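Local coordinates for protein putative dehydratase (Mesorhizobium loti, PDB 2POZ) that is of unproven function but belongs to the mandelate racemase/muconate lactonizing enzyme family of the enolase superfamily and may be a lyase, possibly a dehydratase, at residues 288-291 with 292-296. Residues are numbered along the deposited sequence; the frame is centred on the assembly and turned at random.
Sequences METK and KICAM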
HETATM    1  N   MSE A 288     -16.935  -9.180 -28.972  1.00 12.39           N
HETATM    2  CA  MSE A 288     -15.877 -10.018 -28.418  1.00 13.23           C
HETATM    3  C   MSE A 288     -15.138  -9.277 -27.304  1.00 12.37           C
HETATM    4  O   MSE A 288     -14.835  -9.863 -26.269  1.00 14.17           O
HETATM    5  CB  MSE A 288     -14.903 -10.451 -29.517  1.00 14.48           C
HETATM    6  CG  MSE A 288     -13.710 -11.273 -29.014  1.00 18.34           C
HETATM    7 SE   MSE A 288     -14.199 -12.843 -27.979  1.00 30.71          SE
HETATM    8  CE  MSE A 288     -14.311 -14.144 -29.435  1.00 24.25           C
ATOM      9  N   GLU A 289     -14.858  -7.992 -27.504  1.00 10.36           N
ATOM     10  CA  GLU A 289     -14.175  -7.215 -26.475  1.00 11.43           C
ATOM     11  C   GLU A 289     -15.019  -7.239 -25.189  1.00 11.01           C
ATOM     12  O   GLU A 289     -14.490  -7.390 -24.090  1.00 12.34           O
ATOM     13  CB  GLU A 289     -13.968  -5.775 -26.954  1.00 12.59           C
ATOM     14  CG  GLU A 289     -13.234  -4.857 -25.971  1.00 13.35           C
ATOM     15  CD  GLU A 289     -11.797  -5.303 -25.686  1.00 16.58           C
ATOM     16  OE1 GLU A 289     -11.205  -6.025 -26.522  1.00 15.78           O
ATOM     17  OE2 GLU A 289     -11.257  -4.911 -24.629  1.00 15.82           O
ATOM     18  N   THR A 290     -16.334  -7.110 -25.323  1.00  8.86           N
ATOM     19  CA  THR A 290     -17.188  -7.131 -24.145  1.00 10.59           C
ATOM     20  C   THR A 290     -17.225  -8.529 -23.532  1.00 11.26           C
ATOM     21  O   THR A 290     -17.279  -8.672 -22.312  1.00 11.44           O
ATOM     22  CB  THR A 290     -18.607  -6.641 -24.474  1.00 10.12           C
ATOM     23  OG1 THR A 290     -18.533  -5.291 -24.956  1.00 11.49           O
ATOM     24  CG2 THR A 290     -19.487  -6.658 -23.218  1.00 10.00           C
ATOM     25  N   LYS A 291     -17.190  -9.562 -24.373  1.00 11.64           N
ATOM     26  CA  LYS A 291     -17.166 -10.921 -23.849  1.00 12.00           C
ATOM     27  C   LYS A 291     -15.875 -11.075 -23.017  1.00 11.24           C
ATOM     28  O   LYS A 291     -15.892 -11.676 -21.936  1.00 12.27           O
ATOM     29  CB  LYS A 291     -17.180 -11.950 -24.985  1.00 11.96           C
ATOM     30  CG  LYS A 291     -17.012 -13.393 -24.505  1.00 12.09           C
ATOM     31  CD  LYS A 291     -17.100 -14.398 -25.655  1.00 15.06           C
ATOM     32  CE  LYS A 291     -16.779 -15.812 -25.169  1.00 18.50           C
ATOM     33  NZ  LYS A 291     -17.620 -16.232 -24.002  1.00 20.08           N
ATOM     34  N   LYS A 292     -14.772 -10.521 -23.520  1.00  9.63           N
ATOM     35  CA  LYS A 292     -13.487 -10.580 -22.810  1.00 11.10           C
ATOM     36  C   LYS A 292     -13.582  -9.817 -21.492  1.00 12.05           C
ATOM     37  O   LYS A 292     -13.088 -10.276 -20.455  1.00 10.93           O
ATOM     38  CB  LYS A 292     -12.372  -9.981 -23.666  1.00 11.80           C
ATOM     39  CG  LYS A 292     -12.050 -10.809 -24.910  1.00 13.27           C
ATOM     40  CD  LYS A 292     -11.115 -10.075 -25.847  1.00 10.88           C
ATOM     41  CE  LYS A 292     -10.673 -10.984 -26.982  1.00 12.24           C
ATOM     42  NZ  LYS A 292      -9.854 -10.235 -27.964  1.00  9.71           N
ATOM     43  N   ILE A 293     -14.211  -8.644 -21.536  1.00 10.63           N
ATOM     44  CA  ILE A 293     -14.391  -7.841 -20.336  1.00 10.14           C
ATOM     45  C   ILE A 293     -15.199  -8.638 -19.299  1.00 10.88           C
ATOM     46  O   ILE A 293     -14.855  -8.656 -18.126  1.00  9.52           O
ATOM     47  CB  ILE A 293     -15.119  -6.515 -20.665  1.00  9.89           C
ATOM     48  CG1 ILE A 293     -14.182  -5.602 -21.459  1.00  7.93           C
ATOM     49  CG2 ILE A 293     -15.598  -5.823 -19.378  1.00  7.32           C
ATOM     50  CD1 ILE A 293     -14.837  -4.346 -21.973  1.00  5.65           C
ATOM     51  N   CYS A 294     -16.263  -9.305 -19.742  1.00  9.89           N
ATOM     52  CA  CYS A 294     -17.094 -10.090 -18.833  1.00 11.09           C
ATOM     53  C   CYS A 294     -16.308 -11.267 -18.247  1.00 13.15           C
ATOM     54  O   CYS A 294     -16.476 -11.611 -17.080  1.00 12.74           O
ATOM     55  CB  CYS A 294     -18.341 -10.615 -19.560  1.00 13.11           C
ATOM     56  SG  CYS A 294     -19.483  -9.313 -20.118  1.00 16.53           S
ATOM     57  N   ALA A 295     -15.459 -11.888 -19.063  1.00 11.55           N
ATOM     58  CA  ALA A 295     -14.658 -13.014 -18.593  1.00 13.05           C
ATOM     59  C   ALA A 295     -13.708 -12.534 -17.491  1.00 13.71           C
ATOM     60  O   ALA A 295     -13.514 -13.217 -16.487  1.00 13.82           O
ATOM     61  CB  ALA A 295     -13.868 -13.623 -19.757  1.00 11.19           C
HETATM   62  N   MSE A 296     -13.124 -11.355 -17.683  1.00 15.00           N
HETATM   63  CA  MSE A 296     -12.229 -10.774 -16.688  1.00 17.82           C
HETATM   64  C   MSE A 296     -13.004 -10.463 -15.413  1.00 16.35           C
HETATM   65  O   MSE A 296     -12.520 -10.683 -14.299  1.00 15.98           O
HETATM   66  CB  MSE A 296     -11.616  -9.469 -17.198  1.00 20.88           C
HETATM   67  CG  MSE A 296     -10.485  -9.617 -18.189  1.00 27.68           C
HETATM   68 SE   MSE A 296      -9.717  -7.862 -18.586  1.00 38.76          SE
HETATM   69  CE  MSE A 296      -8.938  -7.464 -16.869  1.00 22.79           C
TER
HETATM   70  O   HOH W   1     -11.525  -7.692 -28.810  1.00 21.50           O
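K292 lies back along its own helix, alongside M288 one turn earlier and close to the carboxylate of E289. Its CG is anti to the carbonyl carbon (chi1 -68°) and the chain beyond is extended, which sends the methylenes toward the start of the helix, CG 3.2 Å from M288 O. M288, a selenomethionine, slants across the far end of the lysine: its CG meets K292 CE at 3.7 Å, and SE is 4.1 Å from the same carbon. E289 crosses K292 at roughly a right angle, with OE1 4.1 Å from K292 CD. Their charged ends do not touch; one water bridges them, donating to E289 OE1 (2.8 Å) and accepting from K292 NZ (3.2 Å). Each charge has a direct mate elsewhere, E289 with R262 and K292 with E69. A methionine in place of K292 would probably leave E69 without this salt-bridge partner and break the water link to E289. Further round, I293 folds CG1 over E289 O, while C294 SG lies 4.1 Å from T290 CG2. Four successive i to i+4 backbone bonds hold these turns, beginning with K292 N to M288 O at 2.8 Å. Helix 287-298 connects strands 276-277 and 303-304 in a beta-alpha-beta unit of the enolase-type barrel domain. Helix 261-269 packs against E289 and I293, and helix 312-324 against T290 and K291; helix 68-78 meets M288 and E289, while K292 and A295 pack on A295 and K292 of a second subunit.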